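Local atomic coordinates of CLIP-associating protein (Drosophila melanogaster, PDB entry 4G3A), a protein that tracks microtubule plus ends and stabilises dynamic microtubules, with roles in mitotic spindle formation, this chain being its N-terminal TOG-like domain. Residues 125-130 with 163-169; 192-197 with 224-229. All blocks are in the same frame, centred on the assembly; numbering follows the deposited sequence.

Contact 1: 125-130 with 163-169; sequences PQALID and QLSVRVY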
loop_
_atom_site.group_PDB
_atom_site.type_symbol
_atom_site.label_atom_id
_atom_site.label_comp_id
_atom_site.label_asym_id
_atom_site.label_seq_id
_atom_site.Cartn_x
_atom_site.Cartn_y
_atom_site.Cartn_z
ATOM N N PRO A 125 2.385 -3.289 11.546
ATOM C CA PRO A 125 1.276 -2.650 10.824
ATOM C C PRO A 125 1.049 -1.201 11.250
ATOM O O PRO A 125 0.821 -0.348 10.385
ATOM C CB PRO A 125 0.070 -3.528 11.172
ATOM C CG PRO A 125 0.674 -4.898 11.424
ATOM C CD PRO A 125 2.012 -4.612 12.089
ATOM N N GLN A 126 1.127 -0.908 12.542
ATOM C CA GLN A 126 0.895 0.468 12.971
ATOM C C GLN A 126 1.938 1.405 12.374
ATOM O O GLN A 126 1.609 2.509 11.940
ATOM C CB GLN A 126 0.883 0.603 14.495
ATOM C CG GLN A 126 0.412 1.958 14.953
ATOM C CD GLN A 126 -1.107 2.049 15.013
ATOM O OE1 GLN A 126 -1.755 1.236 15.662
ATOM N NE2 GLN A 126 -1.675 3.044 14.342
ATOM N N ALA A 127 3.193 0.958 12.350
ATOM C CA ALA A 127 4.282 1.758 11.790
ATOM C C ALA A 127 4.050 2.108 10.321
ATOM O O ALA A 127 4.208 3.264 9.914
ATOM C CB ALA A 127 5.630 1.038 11.961
ATOM N N LEU A 128 3.689 1.111 9.520
ATOM C CA LEU A 128 3.439 1.347 8.100
ATOM C C LEU A 128 2.231 2.238 7.844
ATOM O O LEU A 128 2.285 3.152 7.028
ATOM C CB LEU A 128 3.245 0.043 7.334
ATOM C CG LEU A 128 3.048 0.284 5.826
ATOM C CD1 LEU A 128 4.223 1.072 5.235
ATOM C CD2 LEU A 128 2.844 -1.020 5.048
ATOM N N ILE A 129 1.118 1.956 8.508
ATOM C CA ILE A 129 -0.071 2.766 8.240
ATOM C C ILE A 129 0.174 4.231 8.639
ATOM O O ILE A 129 -0.179 5.151 7.895
ATOM C CB ILE A 129 -1.347 2.195 8.913
ATOM C CG1 ILE A 129 -1.599 0.756 8.461
ATOM C CG2 ILE A 129 -2.553 3.083 8.616
ATOM C CD1 ILE A 129 -1.715 0.578 6.962
ATOM N N ASP A 130 0.789 4.444 9.804
ATOM C CA ASP A 130 1.129 5.801 10.249
ATOM C C ASP A 130 2.022 6.502 9.227
ATOM O O ASP A 130 1.820 7.666 8.897
ATOM C CB ASP A 130 1.858 5.786 11.598
ATOM C CG ASP A 130 0.952 5.449 12.774
ATOM O OD1 ASP A 130 -0.216 5.062 12.573
ATOM O OD2 ASP A 130 1.435 5.567 13.921
ATOM N N GLN A 163 -3.230 -5.090 16.725
ATOM C CA GLN A 163 -2.027 -4.507 16.156
ATOM C C GLN A 163 -2.280 -3.158 15.507
ATOM O O GLN A 163 -1.336 -2.455 15.140
ATOM C CB GLN A 163 -1.400 -5.446 15.124
ATOM C CG GLN A 163 -0.601 -6.592 15.715
ATOM C CD GLN A 163 0.203 -7.324 14.653
ATOM O OE1 GLN A 163 -0.286 -8.270 14.034
ATOM N NE2 GLN A 163 1.435 -6.876 14.426
ATOM N N LEU A 164 -3.546 -2.802 15.330
ATOM C CA LEU A 164 -3.856 -1.536 14.696
ATOM C C LEU A 164 -4.884 -0.767 15.507
ATOM O O LEU A 164 -6.031 -1.194 15.630
ATOM C CB LEU A 164 -4.356 -1.742 13.268
ATOM C CG LEU A 164 -4.078 -0.545 12.354
ATOM C CD1 LEU A 164 -2.582 -0.450 12.078
ATOM C CD2 LEU A 164 -4.867 -0.631 11.055
ATOM N N SER A 165 -4.452 0.362 16.057
ATOM C CA SER A 165 -5.338 1.260 16.778
ATOM C C SER A 165 -5.724 2.406 15.861
ATOM O O SER A 165 -4.861 3.189 15.446
ATOM C CB SER A 165 -4.627 1.807 18.014
ATOM O OG SER A 165 -5.338 2.909 18.558
ATOM N N VAL A 166 -7.010 2.502 15.535
ATOM C CA VAL A 166 -7.472 3.489 14.569
ATOM C C VAL A 166 -8.107 4.714 15.219
ATOM O O VAL A 166 -8.599 5.596 14.523
ATOM C CB VAL A 166 -8.472 2.884 13.569
ATOM C CG1 VAL A 166 -7.754 1.950 12.607
ATOM C CG2 VAL A 166 -9.582 2.157 14.305
ATOM N N ARG A 167 -8.094 4.778 16.546
ATOM C CA ARG A 167 -8.714 5.911 17.233
ATOM C C ARG A 167 -8.187 7.248 16.694
ATOM O O ARG A 167 -8.963 8.150 16.386
ATOM C CB ARG A 167 -8.493 5.835 18.744
ATOM C CG ARG A 167 -8.483 7.203 19.411
ATOM C CD ARG A 167 -8.461 7.109 20.925
ATOM N NE ARG A 167 -9.798 6.906 21.480
ATOM C CZ ARG A 167 -10.694 7.876 21.640
ATOM N NH1 ARG A 167 -10.401 9.118 21.276
ATOM N NH2 ARG A 167 -11.884 7.606 22.158
ATOM N N VAL A 168 -6.863 7.358 16.577
ATOM C CA VAL A 168 -6.226 8.590 16.119
ATOM C C VAL A 168 -6.488 8.842 14.627
ATOM O O VAL A 168 -6.311 9.955 14.135
ATOM C CB VAL A 168 -4.707 8.580 16.427
ATOM C CG1 VAL A 168 -3.946 7.795 15.376
ATOM C CG2 VAL A 168 -4.173 9.993 16.559
ATOM N N TYR A 169 -6.951 7.816 13.922
ATOM C CA TYR A 169 -7.345 7.960 12.515
ATOM C C TYR A 169 -8.742 8.538 12.254
ATOM O O TYR A 169 -9.045 8.991 11.137
ATOM C CB TYR A 169 -7.233 6.621 11.818
ATOM C CG TYR A 169 -5.813 6.268 11.517
ATOM C CD1 TYR A 169 -5.261 6.566 10.289
ATOM C CD2 TYR A 169 -5.013 5.657 12.468
ATOM C CE1 TYR A 169 -3.962 6.253 10.008
ATOM C CE2 TYR A 169 -3.703 5.334 12.193
ATOM C CZ TYR A 169 -3.181 5.640 10.963
ATOM O OH TYR A 169 -1.867 5.329 10.671
HETATM O O HOH W 1 1.395 -2.628 14.948
#
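A helix docks here against a loop that ends in a short 3-10 turn (167-169), tying the first turns of helix 125-136 to the linker between helix 142-159 and helix 170-175. Gln126 reads the loop backbone with both ends of its amide: OE1 accepts a bond from Ser165 N at 2.9 Å, nearly linear, while NE2 makes a weak one to Ser165 O at 3.4 Å. Gln126 NE2 also donates to Asp130 OD1 at 3.1 Å, one helical turn on, and Asp130 OD1 accepts a short bond of 2.5 Å from OH of Tyr169, on the 3-10 turn. A polar chain thus runs from loop backbone to helix to ring. Separately, a water bridges the two backbones, accepting from Gln126 N at 3.0 Å and donating to Gln163 O at 2.7 Å. Alongside these bonds runs an apolar patch: Leu164 CD1 reaches Ile129 CG1 at 3.9 Å and Pro125 CB at 4.2 Å, and Ile129 CG2 rests 3.5 Å from Tyr169 CZ. Pro125 and Ile129 also pack on helix 142-159. The opening loop of HEAT 3 is thereby fastened to the preceding helical hairpin, consistent with the HEAT-repeat array of a TOG domain.

Contact 2: 192-197 with 224-229; sequences LVEIYK and KFDQVK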
loop_
_atom_site.group_PDB
_atom_site.type_symbol
_atom_site.label_atom_id
_atom_site.label_comp_id
_atom_site.label_asym_id
_atom_site.label_seq_id
_atom_site.Cartn_x
_atom_site.Cartn_y
_atom_site.Cartn_z
ATOM N N LEU A 192 -15.230 4.279 7.687
ATOM C CA LEU A 192 -15.786 4.393 9.037
ATOM C C LEU A 192 -16.709 3.213 9.339
ATOM O O LEU A 192 -16.738 2.696 10.460
ATOM C CB LEU A 192 -16.532 5.711 9.192
ATOM C CG LEU A 192 -15.584 6.915 9.176
ATOM C CD1 LEU A 192 -16.385 8.194 9.052
ATOM C CD2 LEU A 192 -14.723 6.923 10.439
ATOM N N VAL A 193 -17.444 2.781 8.326
ATOM C CA VAL A 193 -18.315 1.626 8.476
ATOM C C VAL A 193 -17.485 0.372 8.759
ATOM O O VAL A 193 -17.807 -0.393 9.670
ATOM C CB VAL A 193 -19.241 1.442 7.249
ATOM C CG1 VAL A 193 -19.942 0.088 7.297
ATOM C CG2 VAL A 193 -20.268 2.571 7.181
ATOM N N GLU A 194 -16.396 0.185 8.012
ATOM C CA GLU A 194 -15.488 -0.938 8.248
ATOM C C GLU A 194 -14.845 -0.860 9.635
ATOM O O GLU A 194 -14.680 -1.881 10.303
ATOM C CB GLU A 194 -14.386 -1.001 7.176
ATOM C CG GLU A 194 -14.884 -0.959 5.737
ATOM C CD GLU A 194 -15.717 -2.176 5.341
ATOM O OE1 GLU A 194 -15.657 -3.219 6.033
ATOM O OE2 GLU A 194 -16.431 -2.084 4.320
ATOM N N ILE A 195 -14.488 0.351 10.070
ATOM C CA ILE A 195 -13.921 0.542 11.403
ATOM C C ILE A 195 -14.984 0.223 12.467
ATOM O O ILE A 195 -14.689 -0.358 13.510
ATOM C CB ILE A 195 -13.386 1.972 11.607
ATOM C CG1 ILE A 195 -12.021 2.145 10.909
ATOM C CG2 ILE A 195 -13.283 2.293 13.093
ATOM C CD1 ILE A 195 -11.553 3.625 10.843
ATOM N N TYR A 196 -16.224 0.586 12.199
ATOM C CA TYR A 196 -17.293 0.216 13.133
ATOM C C TYR A 196 -17.319 -1.297 13.402
ATOM O O TYR A 196 -17.566 -1.736 14.529
ATOM C CB TYR A 196 -18.653 0.692 12.634
ATOM C CG TYR A 196 -19.812 0.247 13.517
ATOM C CD1 TYR A 196 -20.109 0.912 14.699
ATOM C CD2 TYR A 196 -20.590 -0.841 13.164
ATOM C CE1 TYR A 196 -21.166 0.499 15.513
ATOM C CE2 TYR A 196 -21.642 -1.264 13.964
ATOM C CZ TYR A 196 -21.927 -0.596 15.135
ATOM O OH TYR A 196 -22.976 -1.031 15.921
ATOM N N LYS A 197 -17.058 -2.096 12.373
ATOM C CA LYS A 197 -17.087 -3.546 12.544
ATOM C C LYS A 197 -16.097 -4.026 13.600
ATOM O O LYS A 197 -16.341 -5.030 14.266
ATOM C CB LYS A 197 -16.871 -4.264 11.216
ATOM C CG LYS A 197 -18.031 -4.110 10.251
ATOM C CD LYS A 197 -17.654 -4.601 8.863
ATOM C CE LYS A 197 -18.740 -4.254 7.853
ATOM N NZ LYS A 197 -18.356 -4.667 6.476
ATOM N N LYS A 224 -25.933 3.402 8.783
ATOM C CA LYS A 224 -25.079 2.340 8.266
ATOM C C LYS A 224 -24.551 1.406 9.359
ATOM O O LYS A 224 -24.440 0.199 9.147
ATOM C CB LYS A 224 -23.955 2.923 7.416
ATOM C CG LYS A 224 -24.458 3.414 6.075
ATOM C CD LYS A 224 -23.457 4.310 5.378
ATOM C CE LYS A 224 -23.990 4.769 4.024
ATOM N NZ LYS A 224 -24.030 3.649 3.039
ATOM N N PHE A 225 -24.238 1.953 10.528
ATOM C CA PHE A 225 -23.818 1.115 11.652
ATOM C C PHE A 225 -24.958 0.196 12.109
ATOM O O PHE A 225 -24.748 -0.986 12.379
ATOM C CB PHE A 225 -23.333 1.967 12.826
ATOM C CG PHE A 225 -22.178 2.880 12.484
ATOM C CD1 PHE A 225 -21.826 3.916 13.334
ATOM C CD2 PHE A 225 -21.461 2.703 11.314
ATOM C CE1 PHE A 225 -20.778 4.755 13.028
ATOM C CE2 PHE A 225 -20.402 3.549 10.992
ATOM C CZ PHE A 225 -20.061 4.568 11.856
ATOM N N ASP A 226 -26.161 0.755 12.203
ATOM C CA ASP A 226 -27.321 -0.028 12.606
ATOM C C ASP A 226 -27.456 -1.194 11.650
ATOM O O ASP A 226 -27.684 -2.325 12.067
ATOM C CB ASP A 226 -28.598 0.811 12.553
ATOM C CG ASP A 226 -28.665 1.846 13.650
ATOM O OD1 ASP A 226 -27.968 1.678 14.669
ATOM O OD2 ASP A 226 -29.430 2.822 13.495
ATOM N N GLN A 227 -27.313 -0.899 10.361
ATOM C CA GLN A 227 -27.423 -1.922 9.330
ATOM C C GLN A 227 -26.388 -3.037 9.516
ATOM O O GLN A 227 -26.697 -4.224 9.342
ATOM C CB GLN A 227 -27.323 -1.300 7.937
ATOM C CG GLN A 227 -27.730 -2.244 6.824
ATOM C CD GLN A 227 -29.073 -2.922 7.097
ATOM O OE1 GLN A 227 -30.053 -2.266 7.465
ATOM N NE2 GLN A 227 -29.120 -4.242 6.918
ATOM N N VAL A 228 -25.161 -2.665 9.873
ATOM C CA VAL A 228 -24.136 -3.665 10.161
ATOM C C VAL A 228 -24.561 -4.537 11.347
ATOM O O VAL A 228 -24.432 -5.761 11.315
ATOM C CB VAL A 228 -22.770 -3.015 10.457
ATOM C CG1 VAL A 228 -21.819 -4.033 11.076
ATOM C CG2 VAL A 228 -22.172 -2.395 9.182
ATOM N N LYS A 229 -25.069 -3.890 12.391
ATOM C CA LYS A 229 -25.504 -4.583 13.602
ATOM C C LYS A 229 -26.434 -5.761 13.289
ATOM O O LYS A 229 -26.412 -6.776 13.982
ATOM C CB LYS A 229 -26.187 -3.612 14.566
ATOM C CG LYS A 229 -25.706 -3.741 15.998
ATOM C CD LYS A 229 -26.792 -3.314 16.974
ATOM C CE LYS A 229 -26.355 -2.110 17.780
ATOM N NZ LYS A 229 -25.147 -2.433 18.575
#
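Stacked aromatic rings shape the meeting of helix 182-199 with helix 215-229, whose segments run in roughly the same direction, crossing at -41° with axes 9.8 Å apart. The CA-to-CB bond of Tyr196 points toward helix 215-229, and its ring forms an offset stack with Phe225, centroids 4.5 Å apart and planes only 1° from parallel. The offset lets each ring receive the other's methylene: Phe225 CB sits 3.6 Å from the Tyr196 centroid, and Tyr196 CB 3.9 Å from that of Phe225. Val193 fills the notch between Lys224, Phe225 and Val228, with CG2 3.7 Å from Lys224 CB and CG1 3.8 Å from Val228 CG2. Val228 wedges between Val193, the edge of Tyr196 and the aliphatic stem of Lys197, whose CG lies 3.9 Å from Val228 CG1. Asp201 bonds the Tyr196 hydroxyl and pairs with Lys229, while helix 203-208 packs on both rings. Such side-by-side helix packing is characteristic of an alpha-solenoid, here joining HEAT 3 to the C-terminal helix.

The two contacts illustrate how a solenoid is built from local steps: they come one after the other in sequence, their centres about 19 Å apart. HEAT 3 joins them, since it supplies both the loop 163-169 of contact 1 and the segment 192-197 of contact 2. They meet directly where Val166 CG2 packs 3.9 Å from Ile195 CG2, so the loop that fastens to helix 125-136 also lies against helix 182-199. The means differ: contact 1 combines hydrogen bonds with apolar packing, whereas contact 2 has no hydrogen bond between its segments and relies on stacked rings and valines. The centre of contact 2 lies farther out, about 24 Å from the chain centre against 14 Å, near the C-terminal end of the array.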